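Local coordinates for putative polyketide cyclase (Acidithiobacillus ferrooxidans, PDB 3F9S), which is a putative polyketide cyclase of the SnoaL-like family, built on the NTF2-type fold, whose substrate and reaction remain to be established, at residues 14-18 and 19-23; 44-47 and 48-51; 58-61 and 62-66; 116-120 and 121-125; 131-134 and 135-138. One frame throughout, in Å; residues are numbered along the deposited sequence. Where two conformers were deposited one is given.

Contact 1 (14-18 and 19-23)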
# COMPACT_ATOMS: atom_id res chain seq x y z
N GLN A 14 -11.70 6.66 -14.26
CA GLN A 14 -11.96 6.22 -15.65
C GLN A 14 -10.79 5.38 -16.17
O GLN A 14 -10.99 4.34 -16.78
CB GLN A 14 -12.19 7.40 -16.60
CG GLN A 14 -12.89 6.98 -17.91
CD GLN A 14 -12.96 8.07 -18.98
OE1 GLN A 14 -12.10 8.94 -19.08
NE2 GLN A 14 -13.98 7.98 -19.83
N PHE A 15 -9.58 5.88 -15.95
CA PHE A 15 -8.35 5.20 -16.32
C PHE A 15 -8.29 3.79 -15.75
O PHE A 15 -8.02 2.84 -16.47
CB PHE A 15 -7.17 6.03 -15.80
CG PHE A 15 -5.92 5.25 -15.54
CD1 PHE A 15 -5.15 4.72 -16.56
CD2 PHE A 15 -5.51 5.06 -14.23
CE1 PHE A 15 -3.97 4.02 -16.26
CE2 PHE A 15 -4.37 4.38 -13.93
CZ PHE A 15 -3.60 3.86 -14.94
N THR A 16 -8.57 3.67 -14.45
CA THR A 16 -8.55 2.39 -13.76
C THR A 16 -9.58 1.47 -14.38
O THR A 16 -9.30 0.30 -14.64
CB THR A 16 -8.80 2.57 -12.25
OG1 THR A 16 -7.75 3.39 -11.70
CG2 THR A 16 -8.83 1.23 -11.52
N ARG A 17 -10.75 2.02 -14.65
CA ARG A 17 -11.81 1.25 -15.25
C ARG A 17 -11.42 0.78 -16.65
O ARG A 17 -11.45 -0.42 -16.93
CB ARG A 17 -13.10 2.07 -15.30
CG ARG A 17 -14.27 1.27 -15.79
CD ARG A 17 -15.51 2.10 -15.83
NE ARG A 17 -16.61 1.34 -16.43
CZ ARG A 17 -17.81 1.84 -16.73
NH1 ARG A 17 -18.13 3.11 -16.47
NH2 ARG A 17 -18.71 1.04 -17.28
N GLU A 18 -11.06 1.72 -17.51
CA GLU A 18 -10.78 1.41 -18.91
C GLU A 18 -9.56 0.56 -19.15
O GLU A 18 -9.62 -0.46 -19.84
CB GLU A 18 -10.67 2.69 -19.72
CG GLU A 18 -11.96 3.44 -19.83
CD GLU A 18 -11.85 4.73 -20.63
OE1 GLU A 18 -10.73 5.19 -20.95
OE2 GLU A 18 -12.92 5.31 -20.92
N VAL A 19 -8.44 1.00 -18.59
CA VAL A 19 -7.19 0.31 -18.82
C VAL A 19 -7.06 -0.96 -17.98
O VAL A 19 -6.82 -2.03 -18.53
CB VAL A 19 -5.98 1.22 -18.56
CG1 VAL A 19 -4.65 0.43 -18.70
CG2 VAL A 19 -6.01 2.41 -19.50
N TRP A 20 -7.27 -0.83 -16.68
CA TRP A 20 -6.95 -1.91 -15.76
C TRP A 20 -8.03 -2.91 -15.48
O TRP A 20 -7.72 -4.08 -15.28
CB TRP A 20 -6.40 -1.32 -14.46
CG TRP A 20 -5.05 -0.82 -14.74
CD1 TRP A 20 -4.69 0.45 -15.05
CD2 TRP A 20 -3.87 -1.63 -14.89
NE1 TRP A 20 -3.36 0.50 -15.33
CE2 TRP A 20 -2.82 -0.76 -15.25
CE3 TRP A 20 -3.60 -2.99 -14.73
CZ2 TRP A 20 -1.51 -1.21 -15.44
CZ3 TRP A 20 -2.30 -3.45 -14.94
CH2 TRP A 20 -1.27 -2.55 -15.29
N SER A 21 -9.27 -2.45 -15.40
CA SER A 21 -10.38 -3.35 -15.16
C SER A 21 -10.93 -3.92 -16.46
O SER A 21 -11.34 -5.07 -16.47
CB SER A 21 -11.48 -2.68 -14.35
OG SER A 21 -11.00 -2.30 -13.08
N GLU A 22 -10.95 -3.13 -17.54
CA GLU A 22 -11.52 -3.55 -18.82
C GLU A 22 -10.49 -3.96 -19.86
O GLU A 22 -10.86 -4.55 -20.87
CB GLU A 22 -12.43 -2.46 -19.38
CG GLU A 22 -13.65 -2.21 -18.51
CD GLU A 22 -14.39 -0.94 -18.85
OE1 GLU A 22 -14.04 -0.23 -19.82
OE2 GLU A 22 -15.35 -0.63 -18.12
N GLY A 23 -9.22 -3.69 -19.61
CA GLY A 23 -8.16 -4.09 -20.52
C GLY A 23 -8.11 -3.32 -21.82
O GLY A 23 -7.63 -3.86 -22.83
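Trp20 presents the edge of its five-membered ring to the face of Phe15 in an offset T-shaped (edge-to-face) pair, the centroids 5.1 Å apart and the planes at 78°. The closest atoms are Phe15 CZ and Trp20 NE1 at 3.4 Å, yet the polar NE1 spends its hydrogen bond on Tyr56 OH. Because Phe15 CG stands anti to the backbone N (chi1 154°), the ring runs alongside the next turn and also reaches Val19, with CD1 at 3.8 Å from CG2. On the exposed flank, Arg17 NE and Glu22 OE2 form a salt bridge of 2.9 Å in the Arg17 conformer described here; a second conformer exists, so the link is doubtful as a permanent one.

Both pairs are spaced five residues apart, and the backbone explains why: the helix widens to a pi-type turn. Ser21 N donates to Thr16 O at 2.9 Å with an N-H...O angle of 145°, while Trp20 N gives the same oxygen only a weak bond. Glu22 N reaches Arg17 O weakly too; the helix closes at Ser21, and Gly23, with positive phi, is the first residue to leave helical backbone angles.

Ser21 OG bonds Phe72 N, and Thr16 packs on Phe72 and Ile74 of strand 71-80. Val19 and Trp20 face Val60 of helix 53-66, whereas Glu18 OE1 is held by Lys30 and Tyr31 of helix 28-31.

Contact 2 (44-47 and 48-51); sequences DPWE and GREL
Trp46 and Arg49 are the ends of a type II beta turn, closed by Arg49 N donating to Trp46 O at 2.9 Å with an N-H...O angle of 155°. Gly48 takes the third position with positive phi; a beta carbon there would fall 2.6 Å from Glu47 O, a clash. A type I turn from Asp44 to Glu47 overlaps this one, its closing bond running from Glu47 N to Asp44 O at 3.0 Å. Inside it, Asp44 OD1 accepts from Trp46 N at 2.9 Å, which makes an Asx turn and ties down the backbone N of Trp46.

Among the side chains, Arg49 folds back over the turn. Its chain is extended to CD and then bends (chi3 60°), which brings NH1 to 3.3 Å from Trp46 CD1. Guanidinium and indole planes lie only 17° apart, although just the CD1–NE1 rim of the indole is touched. Leu51 wedges beside both groups: its CD2 is 3.6 Å from Trp46 CD1, and it also sits over the centre of the guanidinium. Pro45 CB covers part of one indole face, 3.6 Å above the plane of Trp46. The six-membered end of the indole continues onto Arg59, Thr62 and Leu63 of helix 53-66, and Glu47 OE2 accepts from Asp41 N.

Backbone bonds from Gly48 and Arg49 to Val38, and from Leu51 to Tyr36, identify the arrangement as the long loop of a beta hairpin, its paired turns returning the chain from strand 36-40 to the outer strand 50-51.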
# COMPACT_ATOMS: atom_id res chain seq x y z
N ASP A 44 7.43 -5.74 -9.01
CA ASP A 44 7.05 -5.39 -10.35
C ASP A 44 8.30 -5.44 -11.20
O ASP A 44 9.32 -4.85 -10.83
CB ASP A 44 6.42 -4.01 -10.44
CG ASP A 44 5.74 -3.79 -11.75
OD1 ASP A 44 6.45 -3.35 -12.66
OD2 ASP A 44 4.56 -4.17 -11.90
N PRO A 45 8.26 -6.17 -12.33
CA PRO A 45 9.44 -6.22 -13.20
C PRO A 45 9.94 -4.85 -13.69
O PRO A 45 11.14 -4.69 -13.94
CB PRO A 45 8.97 -7.07 -14.38
CG PRO A 45 7.85 -7.82 -13.89
CD PRO A 45 7.16 -6.98 -12.88
N TRP A 46 9.04 -3.87 -13.78
CA TRP A 46 9.35 -2.51 -14.21
C TRP A 46 9.66 -1.55 -13.06
O TRP A 46 9.82 -0.35 -13.30
CB TRP A 46 8.17 -1.95 -15.03
CG TRP A 46 7.95 -2.70 -16.29
CD1 TRP A 46 8.48 -2.39 -17.50
CD2 TRP A 46 7.21 -3.92 -16.48
NE1 TRP A 46 8.09 -3.30 -18.44
CE2 TRP A 46 7.31 -4.25 -17.85
CE3 TRP A 46 6.46 -4.76 -15.64
CZ2 TRP A 46 6.70 -5.39 -18.40
CZ3 TRP A 46 5.85 -5.89 -16.19
CH2 TRP A 46 5.98 -6.19 -17.55
N GLU A 47 9.74 -2.05 -11.83
CA GLU A 47 10.03 -1.18 -10.70
C GLU A 47 11.32 -0.40 -10.92
O GLU A 47 12.32 -0.95 -11.35
CB GLU A 47 10.12 -1.94 -9.40
CG GLU A 47 10.04 -1.01 -8.20
CD GLU A 47 10.17 -1.77 -6.93
OE1 GLU A 47 10.99 -2.70 -6.87
OE2 GLU A 47 9.44 -1.41 -5.99
N GLY A 48 11.24 0.91 -10.68
CA GLY A 48 12.33 1.81 -10.87
C GLY A 48 12.50 2.29 -12.29
O GLY A 48 13.31 3.18 -12.51
N ARG A 49 11.74 1.76 -13.25
CA ARG A 49 11.94 2.11 -14.64
C ARG A 49 11.08 3.28 -15.06
O ARG A 49 9.98 3.47 -14.55
CB ARG A 49 11.62 0.94 -15.57
CG ARG A 49 12.54 -0.26 -15.42
CD ARG A 49 12.27 -1.25 -16.55
NE ARG A 49 12.50 -0.65 -17.87
CZ ARG A 49 12.08 -1.13 -19.04
NH1 ARG A 49 11.37 -2.26 -19.13
NH2 ARG A 49 12.37 -0.46 -20.16
N GLU A 50 11.63 4.03 -16.01
CA GLU A 50 10.94 5.13 -16.65
C GLU A 50 10.49 4.52 -17.96
O GLU A 50 11.29 4.03 -18.75
CB GLU A 50 11.87 6.32 -16.89
CG GLU A 50 11.23 7.47 -17.63
CD GLU A 50 12.13 8.70 -17.65
OE1 GLU A 50 12.26 9.34 -16.59
OE2 GLU A 50 12.68 9.01 -18.72
N LEU A 51 9.18 4.54 -18.15
CA LEU A 51 8.54 3.99 -19.34
C LEU A 51 7.99 5.08 -20.24
O LEU A 51 7.61 6.14 -19.77
CB LEU A 51 7.36 3.14 -18.89
CG LEU A 51 7.70 1.97 -17.96
CD1 LEU A 51 6.41 1.27 -17.56
CD2 LEU A 51 8.66 1.01 -18.65

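Contact 3 (58-61 and 62-66)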
# COMPACT_ATOMS: atom_id res chain seq x y z
N GLU A 58 2.90 -2.11 -22.68
CA GLU A 58 3.45 -3.46 -22.60
C GLU A 58 3.32 -4.01 -21.20
O GLU A 58 2.94 -5.16 -21.02
CB GLU A 58 4.91 -3.53 -23.07
CG GLU A 58 5.08 -3.23 -24.54
CD GLU A 58 4.32 -4.14 -25.47
OE1 GLU A 58 4.12 -5.33 -25.15
OE2 GLU A 58 3.95 -3.66 -26.56
N ARG A 59 3.56 -3.17 -20.20
CA ARG A 59 3.41 -3.61 -18.82
C ARG A 59 1.96 -3.94 -18.53
O ARG A 59 1.69 -4.95 -17.88
CB ARG A 59 3.97 -2.57 -17.88
CG ARG A 59 3.64 -2.80 -16.44
CD ARG A 59 4.37 -1.80 -15.63
NE ARG A 59 4.03 -1.97 -14.22
CZ ARG A 59 2.91 -1.54 -13.66
NH1 ARG A 59 1.98 -0.89 -14.34
NH2 ARG A 59 2.72 -1.74 -12.36
N VAL A 60 1.04 -3.12 -19.02
CA VAL A 60 -0.39 -3.43 -18.83
C VAL A 60 -0.71 -4.78 -19.44
O VAL A 60 -1.34 -5.61 -18.79
CB VAL A 60 -1.33 -2.40 -19.43
CG1 VAL A 60 -2.79 -2.77 -19.06
CG2 VAL A 60 -1.00 -1.01 -18.92
N LYS A 61 -0.22 -5.02 -20.65
CA LYS A 61 -0.47 -6.28 -21.34
C LYS A 61 0.01 -7.48 -20.52
O LYS A 61 -0.69 -8.48 -20.43
CB LYS A 61 0.16 -6.31 -22.72
CG LYS A 61 -0.43 -5.33 -23.73
CD LYS A 61 0.39 -5.38 -25.03
CE LYS A 61 0.22 -4.15 -25.88
NZ LYS A 61 1.08 -4.24 -27.10
N THR A 62 1.20 -7.36 -19.92
CA THR A 62 1.76 -8.45 -19.12
C THR A 62 0.96 -8.70 -17.86
O THR A 62 0.59 -9.83 -17.57
CB THR A 62 3.21 -8.16 -18.75
OG1 THR A 62 3.96 -8.34 -19.93
CG2 THR A 62 3.76 -9.13 -17.72
N LEU A 63 0.69 -7.63 -17.13
CA LEU A 63 -0.07 -7.73 -15.89
C LEU A 63 -1.51 -8.17 -16.15
O LEU A 63 -2.05 -9.00 -15.42
CB LEU A 63 -0.02 -6.43 -15.12
CG LEU A 63 1.25 -6.11 -14.34
CD1 LEU A 63 2.55 -6.29 -15.09
CD2 LEU A 63 1.14 -4.68 -13.81
N ARG A 64 -2.13 -7.64 -17.20
CA ARG A 64 -3.51 -8.02 -17.53
C ARG A 64 -3.57 -9.49 -17.94
O ARG A 64 -4.47 -10.20 -17.51
CB ARG A 64 -4.14 -7.13 -18.61
CG ARG A 64 -4.58 -5.72 -18.10
CD ARG A 64 -5.95 -5.73 -17.42
NE ARG A 64 -6.95 -6.25 -18.36
CZ ARG A 64 -8.19 -6.63 -18.07
NH1 ARG A 64 -8.67 -6.59 -16.84
NH2 ARG A 64 -8.97 -7.08 -19.05
N ALA A 65 -2.60 -9.96 -18.72
CA ALA A 65 -2.55 -11.36 -19.16
C ALA A 65 -2.53 -12.38 -18.02
O ALA A 65 -3.06 -13.47 -18.18
CB ALA A 65 -1.36 -11.59 -20.08
N ALA A 66 -1.90 -12.05 -16.90
CA ALA A 66 -1.85 -12.93 -15.73
C ALA A 66 -3.25 -13.23 -15.15
O ALA A 66 -3.53 -14.36 -14.75
CB ALA A 66 -0.97 -12.30 -14.65
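Leu63 lays its CD2 methyl over the guanidinium of Arg59, one turn back along the alpha helix 53-66; both segments belong to this helix, and the contact follows its i to i+4 spacing.

The backbone bonds are those of a regular helix. Leu63 N meets Arg59 O at 3.0 Å and almost straight, with an N-H...O angle of 176°, and Arg64 N reaches Val60 O at 2.7 Å. Thr62 N to Glu58 O and Ala65 N to Lys61 O continue the ladder without interruption.

Apolar packing runs along the inner flank. Leu63 CD2 stands 3.6 Å above the plane of the Arg59 guanidinium, over its centre, while CD1 rests 3.9 Å from Arg59 CG, so both methyls of the leucine lie along one side of the extended arginine. Val60 CG1 and Arg64 CG lie side by side at 3.6 Å, and Val60 also meets Val19 and Trp20 of helix 8-21.

Charge is dealt with at the arginine tip and on the outer surface. Arg59 NH2 forms salt bridges with Asp41 and Asp44, which fix the flat group under the leucine methyl, and NH1 bonds a glycerol, probably from the crystallisation liquor but consistent with a pocket here. Three residues apart on the exposed side, Lys61 NZ forms a salt bridge with Glu58 OE2 at 3.0 Å, coming from above the carboxylate plane.

Arg64, by contrast, turns away from the helix through a doubly bent chain (chi2 -83°, chi3 -57°), which delivers NH1 to a weak hydrogen bond with Trp20 O.

Contact 4 (116-120 and 121-125)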
# COMPACT_ATOMS: atom_id res chain seq x y z
N TYR A 116 -0.65 7.93 -7.33
CA TYR A 116 -0.52 8.28 -8.73
C TYR A 116 -0.09 9.71 -8.77
O TYR A 116 -0.68 10.52 -8.08
CB TYR A 116 -1.84 8.14 -9.47
CG TYR A 116 -2.01 6.78 -10.02
CD1 TYR A 116 -1.23 6.39 -11.12
CD2 TYR A 116 -2.90 5.87 -9.47
CE1 TYR A 116 -1.35 5.15 -11.66
CE2 TYR A 116 -3.02 4.60 -10.01
CZ TYR A 116 -2.23 4.25 -11.10
OH TYR A 116 -2.33 3.02 -11.68
N TYR A 117 0.94 9.98 -9.55
CA TYR A 117 1.46 11.31 -9.73
C TYR A 117 0.96 11.81 -11.06
O TYR A 117 0.96 11.06 -12.05
CB TYR A 117 2.98 11.28 -9.68
CG TYR A 117 3.43 11.02 -8.28
CD1 TYR A 117 3.47 12.07 -7.38
CD2 TYR A 117 3.77 9.73 -7.83
CE1 TYR A 117 3.86 11.88 -6.07
CE2 TYR A 117 4.17 9.53 -6.50
CZ TYR A 117 4.20 10.61 -5.64
OH TYR A 117 4.59 10.53 -4.33
N PHE A 118 0.64 13.10 -11.08
CA PHE A 118 0.05 13.74 -12.23
C PHE A 118 0.87 14.87 -12.77
O PHE A 118 1.63 15.52 -12.06
CB PHE A 118 -1.29 14.35 -11.86
CG PHE A 118 -2.38 13.38 -11.71
CD1 PHE A 118 -2.48 12.61 -10.55
CD2 PHE A 118 -3.34 13.24 -12.71
CE1 PHE A 118 -3.52 11.71 -10.40
CE2 PHE A 118 -4.38 12.35 -12.56
CZ PHE A 118 -4.47 11.59 -11.40
N ASP A 119 0.72 15.06 -14.07
CA ASP A 119 1.23 16.24 -14.76
C ASP A 119 -0.02 16.61 -15.55
O ASP A 119 -0.27 16.03 -16.60
CB ASP A 119 2.43 15.88 -15.62
CG ASP A 119 3.01 17.07 -16.36
OD1 ASP A 119 2.41 18.15 -16.38
OD2 ASP A 119 4.09 16.90 -16.96
N GLY A 120 -0.80 17.56 -15.02
CA GLY A 120 -2.09 17.90 -15.62
C GLY A 120 -3.01 16.69 -15.48
O GLY A 120 -3.14 16.14 -14.39
N ASN A 121 -3.60 16.26 -16.58
CA ASN A 121 -4.47 15.09 -16.61
C ASN A 121 -3.75 13.78 -16.84
O ASN A 121 -4.42 12.77 -16.94
CB ASN A 121 -5.55 15.25 -17.69
CG ASN A 121 -6.61 16.24 -17.32
OD1 ASN A 121 -6.56 16.85 -16.25
ND2 ASN A 121 -7.59 16.38 -18.18
N ARG A 122 -2.43 13.81 -16.90
CA ARG A 122 -1.67 12.63 -17.26
C ARG A 122 -0.86 12.10 -16.11
O ARG A 122 -0.43 12.86 -15.25
CB ARG A 122 -0.84 12.92 -18.49
CG ARG A 122 -1.75 12.97 -19.69
CD ARG A 122 -1.06 13.44 -20.89
NE ARG A 122 -2.00 13.49 -22.00
CZ ARG A 122 -2.39 12.46 -22.74
NH1 ARG A 122 -1.91 11.24 -22.55
NH2 ARG A 122 -3.27 12.65 -23.70
N LEU A 123 -0.72 10.78 -16.09
CA LEU A 123 -0.05 10.12 -15.00
C LEU A 123 1.41 10.01 -15.34
O LEU A 123 1.76 9.64 -16.46
CB LEU A 123 -0.63 8.74 -14.78
CG LEU A 123 -2.14 8.72 -14.53
CD1 LEU A 123 -2.63 7.29 -14.40
CD2 LEU A 123 -2.55 9.54 -13.29
N THR A 124 2.24 10.38 -14.39
CA THR A 124 3.69 10.36 -14.55
C THR A 124 4.37 9.23 -13.82
O THR A 124 5.58 9.02 -13.97
CB THR A 124 4.31 11.66 -14.09
OG1 THR A 124 4.09 11.81 -12.68
CG2 THR A 124 3.72 12.83 -14.88
N GLY A 125 3.64 8.53 -12.96
CA GLY A 125 4.22 7.41 -12.27
C GLY A 125 3.35 6.95 -11.15
O GLY A 125 2.31 7.55 -10.91
O HOH W 1 4.46 14.25 -11.75
O HOH W 2 -5.57 15.92 -13.16
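Phe118 and Leu123 form the non-hydrogen-bonded pair next to the turn of a beta hairpin, where strand 107-118 folds back into strand 122-130. A type II' turn from Asp119 to Arg122 closes it: Asp119 N bonds Arg122 O at 2.7 Å, and Arg122 N returns to Asp119 O at 3.1 Å. Gly120 supplies the positive phi of the second turn position; a beta carbon there would clash with Asn121 N. Further on, Thr124 N donates to Tyr117 O at 2.8 Å, whereas Tyr117 N donates to Gly125 O, an offset of one residue in the pairing that is consistent with a bulge at Thr124-Gly125.

On the buried face, Leu123 CD2 sits 3.5 Å from the centroid of the Phe118 ring and 19° off its normal, a CH-pi contact. Its other methyl, CD1, touches Tyr116 CD1 at 3.7 Å. Helix 8-21 covers this face through Leu12, and on the other face Tyr117 packs against Phe78 of the second subunit. Replacing Phe118 with an alanine would probably leave Leu123 CD2 without its aromatic partner and open a gap beneath Leu12.

Thr124 holds OG1 between its backbone N and carbonyl carbon (chi1 64°), while CG2 packs on Asp119 CB at 3.4 Å. So placed, OG1 lies 2.6 Å from a water that donates to Phe118 O.

Contact 5 (131-134 and 135-138)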
# COMPACT_ATOMS: atom_id res chain seq x y z
N ASP A 131 -1.35 -6.32 -1.71
CA ASP A 131 -1.35 -7.49 -0.84
C ASP A 131 -0.98 -8.75 -1.62
O ASP A 131 -1.79 -9.66 -1.82
CB ASP A 131 -2.70 -7.64 -0.15
CG ASP A 131 -2.73 -8.76 0.85
OD1 ASP A 131 -1.64 -9.18 1.32
OD2 ASP A 131 -3.85 -9.21 1.15
N ARG A 132 0.28 -8.81 -2.03
CA ARG A 132 0.77 -9.96 -2.77
C ARG A 132 0.81 -11.22 -1.92
O ARG A 132 0.58 -12.32 -2.43
CB ARG A 132 2.15 -9.72 -3.32
CG ARG A 132 2.21 -8.60 -4.31
CD ARG A 132 3.55 -8.59 -4.92
NE ARG A 132 4.54 -8.28 -3.90
CZ ARG A 132 5.83 -8.58 -3.98
NH1 ARG A 132 6.35 -9.22 -5.03
NH2 ARG A 132 6.62 -8.22 -2.99
N LEU A 133 1.07 -11.07 -0.61
CA LEU A 133 1.13 -12.24 0.26
C LEU A 133 -0.25 -12.91 0.34
O LEU A 133 -0.33 -14.14 0.30
CB LEU A 133 1.64 -11.89 1.66
CG LEU A 133 1.80 -13.10 2.59
CD1 LEU A 133 2.76 -14.16 1.97
CD2 LEU A 133 2.27 -12.67 3.94
N GLY A 134 -1.30 -12.10 0.44
CA GLY A 134 -2.69 -12.56 0.42
C GLY A 134 -2.97 -13.40 -0.82
O GLY A 134 -3.45 -14.51 -0.70
N VAL A 135 -2.60 -12.89 -1.99
CA VAL A 135 -2.77 -13.65 -3.24
C VAL A 135 -1.98 -14.96 -3.19
O VAL A 135 -2.52 -16.03 -3.47
CB VAL A 135 -2.37 -12.81 -4.49
CG1 VAL A 135 -2.49 -13.61 -5.78
CG2 VAL A 135 -3.25 -11.61 -4.59
N TYR A 136 -0.71 -14.86 -2.81
CA TYR A 136 0.22 -16.00 -2.66
C TYR A 136 -0.42 -17.07 -1.78
O TYR A 136 -0.48 -18.24 -2.17
CB TYR A 136 1.55 -15.46 -2.09
CG TYR A 136 2.65 -16.44 -1.80
CD1 TYR A 136 2.65 -17.18 -0.61
CD2 TYR A 136 3.76 -16.55 -2.65
CE1 TYR A 136 3.69 -18.06 -0.31
CE2 TYR A 136 4.80 -17.42 -2.35
CZ TYR A 136 4.76 -18.16 -1.18
OH TYR A 136 5.79 -19.04 -0.91
N GLN A 137 -0.94 -16.66 -0.63
CA GLN A 137 -1.65 -17.55 0.30
C GLN A 137 -2.91 -18.19 -0.28
O GLN A 137 -3.15 -19.39 -0.09
CB GLN A 137 -2.05 -16.78 1.57
CG GLN A 137 -0.87 -16.45 2.48
CD GLN A 137 -1.26 -15.53 3.62
OE1 GLN A 137 -2.33 -14.92 3.61
NE2 GLN A 137 -0.38 -15.41 4.61
N GLN A 138 -3.72 -17.39 -0.97
CA GLN A 138 -4.94 -17.87 -1.62
C GLN A 138 -4.65 -18.89 -2.72
O GLN A 138 -5.40 -19.86 -2.87
CB GLN A 138 -5.74 -16.72 -2.23
CG GLN A 138 -6.36 -15.77 -1.22
CD GLN A 138 -6.83 -14.52 -1.92
OE1 GLN A 138 -7.61 -14.59 -2.87
NE2 GLN A 138 -6.35 -13.37 -1.47
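Leu133 and Gln137 are joined by an i to i+4 backbone bond, Gln137 N to Leu133 O at 2.8 Å with an N-H...O angle of 165°, and Tyr136 N to Arg132 O repeats the pattern. Leu133 CG anti to its N (chi1 -177°) turns the side chain toward the next turn, where it meets two later ones: CD1 is 4.0 Å from Tyr136 CD1, and CG is 3.8 Å from Gln137 NE2.

Asp131 is the N-cap of helix 132-142. Its OD1 accepts from Gly134 N at 3.1 Å, the donor lying above the carboxylate plane. The same oxygen pairs with Arg132 of the second subunit, and Arg132 here answers with that subunit's Asp131, so the cap is part of the dimer contact. A side chain at Gly134 would run into Asp131 OD2.

Gln138 N donates to Gly134 O at 2.9 Å, and its amide NE2 adds a weak bond of 3.2 Å to Gly134 O, so one carbonyl has two donors from one residue. NE2 also bonds Lys109 O of strand 107-118. A leucine in place of Gln138 is likely to leave Lys109 O without this donor and the helix without that polar tie to the strand. Beside it, Val135 packs on Ile108 and Met110.

Overall arrangement
Contact 2 is a surface contact; the other four are partly buried, each with an inner flank and an outer one. Contacts 1, 3 and 5 are all helical, but contact 1 widens its helix with five-residue spacing whereas 3 and 5 keep regular four-residue steps. Contacts 2 and 4 are hairpin turns on the same sheet. Contact 3 touches its two neighbours, contact 2 through an indole and a carboxylate and contact 1 through valine and tryptophan; contact 1 in turn meets contact 4 at Phe15, where CE2 lies 3.3 Å from Tyr116 OH. Contact 5 touches none of them, its centre about 29 Å from that of contact 4, and its charges serve the subunit interface.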